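Local atomic coordinates of glutathione S-transferase (Ceriporiopsis subvermispora, PDB entry 6J3E), a protein that binds glutathione and probably conjugates it to electrophilic substrates, as a serine-type fungal glutathione S-transferase. Residues K26-Y29 with T30-K34. Sequence-based numbering, arbitrary orientation.
With EDO (1,2-ethanediol), chain D.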
ATOM      1  N   LYS A  26       4.119  -4.644 -17.707  1.00 53.75           N
ATOM      2  CA  LYS A  26       4.966  -4.846 -16.542  1.00 53.16           C
ATOM      3  C   LYS A  26       5.963  -5.958 -16.827  1.00 53.10           C
ATOM      4  O   LYS A  26       7.170  -5.792 -16.628  1.00 52.24           O
ATOM      5  CB  LYS A  26       4.120  -5.165 -15.307  1.00 54.02           C
ATOM      6  CG  LYS A  26       3.318  -3.980 -14.765  1.00 54.68           C
ATOM      7  CD  LYS A  26       2.658  -4.302 -13.418  1.00 50.81           C
ATOM      8  CE  LYS A  26       1.233  -4.728 -13.602  1.00 50.97           C
ATOM      9  NZ  LYS A  26       0.697  -5.580 -12.525  1.00 56.59           N
ATOM     10  N   THR A  27       5.482  -7.070 -17.385  1.00 52.77           N
ATOM     11  CA  THR A  27       6.366  -8.204 -17.659  1.00 55.00           C
ATOM     12  C   THR A  27       7.217  -7.975 -18.907  1.00 54.52           C
ATOM     13  O   THR A  27       8.382  -8.395 -18.948  1.00 56.39           O
ATOM     14  CB  THR A  27       5.538  -9.487 -17.762  1.00 53.11           C
ATOM     15  OG1 THR A  27       5.067  -9.822 -16.454  1.00 52.41           O
ATOM     16  CG2 THR A  27       6.363 -10.663 -18.297  1.00 53.35           C
ATOM     17  N   ARG A  28       6.675  -7.296 -19.921  1.00 50.23           N
ATOM     18  CA  ARG A  28       7.494  -6.933 -21.070  1.00 53.49           C
ATOM     19  C   ARG A  28       8.631  -6.006 -20.646  1.00 60.34           C
ATOM     20  O   ARG A  28       9.803  -6.256 -20.958  1.00 59.25           O
ATOM     21  CB  ARG A  28       6.635  -6.283 -22.161  1.00 54.34           C
ATOM     22  CG  ARG A  28       7.407  -5.969 -23.444  1.00 58.07           C
ATOM     23  CD  ARG A  28       6.523  -5.416 -24.565  1.00 58.41           C
ATOM     24  NE  ARG A  28       5.522  -6.371 -25.028  1.00 62.77           N
ATOM     25  CZ  ARG A  28       5.756  -7.360 -25.892  1.00 63.42           C
ATOM     26  NH1 ARG A  28       6.969  -7.555 -26.395  1.00 60.30           N
ATOM     27  NH2 ARG A  28       4.766  -8.165 -26.256  1.00 63.36           N
ATOM     28  N   TYR A  29       8.303  -4.932 -19.922  1.00 56.87           N
ATOM     29  CA  TYR A  29       9.343  -4.063 -19.385  1.00 57.85           C
ATOM     30  C   TYR A  29      10.396  -4.876 -18.639  1.00 59.43           C
ATOM     31  O   TYR A  29      11.601  -4.698 -18.855  1.00 58.34           O
ATOM     32  CB  TYR A  29       8.727  -3.005 -18.460  1.00 55.14           C
ATOM     33  CG  TYR A  29       8.321  -1.694 -19.119  1.00 58.60           C
ATOM     34  CD1 TYR A  29       9.181  -1.026 -19.990  1.00 62.43           C
ATOM     35  CD2 TYR A  29       7.095  -1.108 -18.841  1.00 53.70           C
ATOM     36  CE1 TYR A  29       8.822   0.185 -20.573  1.00 58.13           C
ATOM     37  CE2 TYR A  29       6.727   0.093 -19.420  1.00 59.05           C
ATOM     38  CZ  TYR A  29       7.589   0.741 -20.286  1.00 61.46           C
ATOM     39  OH  TYR A  29       7.204   1.946 -20.864  1.00 59.78           O
ATOM     40  N   THR A  30       9.955  -5.813 -17.789  1.00 59.13           N
ATOM     41  CA  THR A  30      10.900  -6.571 -16.970  1.00 61.38           C
ATOM     42  C   THR A  30      11.827  -7.433 -17.834  1.00 63.21           C
ATOM     43  O   THR A  30      13.046  -7.466 -17.600  1.00 62.53           O
ATOM     44  CB  THR A  30      10.139  -7.415 -15.938  1.00 58.17           C
ATOM     45  OG1 THR A  30       9.247  -6.567 -15.197  1.00 56.17           O
ATOM     46  CG2 THR A  30      11.101  -8.058 -14.947  1.00 49.26           C
ATOM     47  N   LEU A  31      11.283  -8.107 -18.858  1.00 59.68           N
ATOM     48  CA  LEU A  31      12.130  -8.915 -19.738  1.00 61.47           C
ATOM     49  C   LEU A  31      13.074  -8.049 -20.574  1.00 61.57           C
ATOM     50  O   LEU A  31      14.205  -8.459 -20.849  1.00 59.89           O
ATOM     51  CB  LEU A  31      11.262  -9.794 -20.638  1.00 61.85           C
ATOM     52  CG  LEU A  31      10.480 -10.931 -19.971  1.00 58.11           C
ATOM     53  CD1 LEU A  31       9.371 -11.379 -20.890  1.00 59.77           C
ATOM     54  CD2 LEU A  31      11.378 -12.108 -19.643  1.00 56.99           C
ATOM     55  N   ASN A  32      12.636  -6.846 -20.969  1.00 65.35           N
ATOM     56  CA  ASN A  32      13.505  -5.928 -21.708  1.00 58.58           C
ATOM     57  C   ASN A  32      14.615  -5.374 -20.817  1.00 63.29           C
ATOM     58  O   ASN A  32      15.770  -5.275 -21.242  1.00 68.02           O
ATOM     59  CB  ASN A  32      12.676  -4.788 -22.309  1.00 56.12           C
ATOM     60  CG  ASN A  32      11.767  -5.251 -23.447  1.00 61.36           C
ATOM     61  OD1 ASN A  32      11.835  -6.407 -23.886  1.00 62.52           O
ATOM     62  ND2 ASN A  32      10.928  -4.348 -23.944  1.00 58.32           N
ATOM     63  N   PHE A  33      14.288  -5.008 -19.576  1.00 62.35           N
ATOM     64  CA  PHE A  33      15.286  -4.421 -18.689  1.00 59.84           C
ATOM     65  C   PHE A  33      16.264  -5.466 -18.183  1.00 60.84           C
ATOM     66  O   PHE A  33      17.448  -5.169 -17.987  1.00 59.95           O
ATOM     67  CB  PHE A  33      14.601  -3.729 -17.513  1.00 64.52           C
ATOM     68  CG  PHE A  33      15.546  -3.297 -16.419  1.00 58.44           C
ATOM     69  CD1 PHE A  33      16.219  -2.081 -16.503  1.00 59.47           C
ATOM     70  CD2 PHE A  33      15.745  -4.098 -15.308  1.00 58.04           C
ATOM     71  CE1 PHE A  33      17.079  -1.670 -15.500  1.00 57.96           C
ATOM     72  CE2 PHE A  33      16.601  -3.711 -14.305  1.00 61.28           C
ATOM     73  CZ  PHE A  33      17.273  -2.485 -14.397  1.00 61.83           C
ATOM     74  N   LYS A  34      15.787  -6.687 -17.933  1.00 64.48           N
ATOM     75  CA  LYS A  34      16.700  -7.761 -17.552  1.00 63.40           C
ATOM     76  C   LYS A  34      17.515  -8.264 -18.733  1.00 64.47           C
ATOM     77  O   LYS A  34      18.572  -8.874 -18.525  1.00 69.31           O
ATOM     78  CB  LYS A  34      15.938  -8.926 -16.921  1.00 63.43           C
ATOM     79  CG  LYS A  34      15.561  -8.705 -15.465  1.00 60.68           C
ATOM     80  CD  LYS A  34      14.861  -9.932 -14.910  1.00 58.69           C
ATOM     81  CE  LYS A  34      14.760  -9.863 -13.394  1.00 60.51           C
ATOM     82  NZ  LYS A  34      16.094  -9.997 -12.717  1.00 58.41           N
TER
HETATM   83  C1  EDO D 302      -1.490 -10.466 -13.722  1.00 57.57           C
HETATM   84  O1  EDO D 302      -2.841 -10.005 -13.888  1.00 64.76           O
HETATM   85  C2  EDO D 302      -0.724  -9.465 -12.871  1.00 63.38           C
HETATM   86  O2  EDO D 302      -0.175  -8.458 -13.721  1.00 60.12           O
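Thr30 holds the carbonyl of Lys26 twice, one turn back along helix 22-34. Its backbone N donates to Lys26 O at 3.0 Å, and its hydroxyl OG1 donates to the same oxygen at 2.6 Å. The two donors come from opposite faces of the carbonyl plane. The hydroxyl is placed by chi1 of -53°, which sets OG1 beside the backbone N and turns it back along the helix. With an alanine in place of Thr30, Lys26 O would probably keep only the amide donor, and a small gap would open toward Ile209 of helix 206-222.

The next three carbonyls are satisfied by the main chain. Leu31 N donates to Thr27 O at 2.9 Å, Asn32 N to Arg28 O at 2.9 Å, and Phe33 N to Tyr29 O at 2.8 Å. Two pairs of side chains lie side by side, pointing the same way. Thr27 CG2 lies 4.0 Å from Leu31 CD1, on the side facing helix 86-96. Arg28 CG passes 3.9 Å from Asn32 ND2, with the guanidinium and amide planes 58° apart.

The polar ends find partners further off. Arg28 forms a salt bridge with Asp9. Asn32 OD1 is hydrogen-bonded to Tyr38 OH, while ND2 donates hydrogen bonds to the carbonyls of Tyr250 and Val252. Lys26 binds glutathione in another structure of this enzyme. Here, without glutathione, NZ is hydrogen-bonded to Ser86 OG and, at 3.2 Å, to O2 of an ethanediol probably left from crystallisation.

This is the helix of the beta-alpha-beta unit in the thioredoxin-like domain. It satisfies the carbonyls of 26-29 itself. Its polar side chains tie it to strands 5-9 and 38-42, to the C-terminal tail and to the glutathione site.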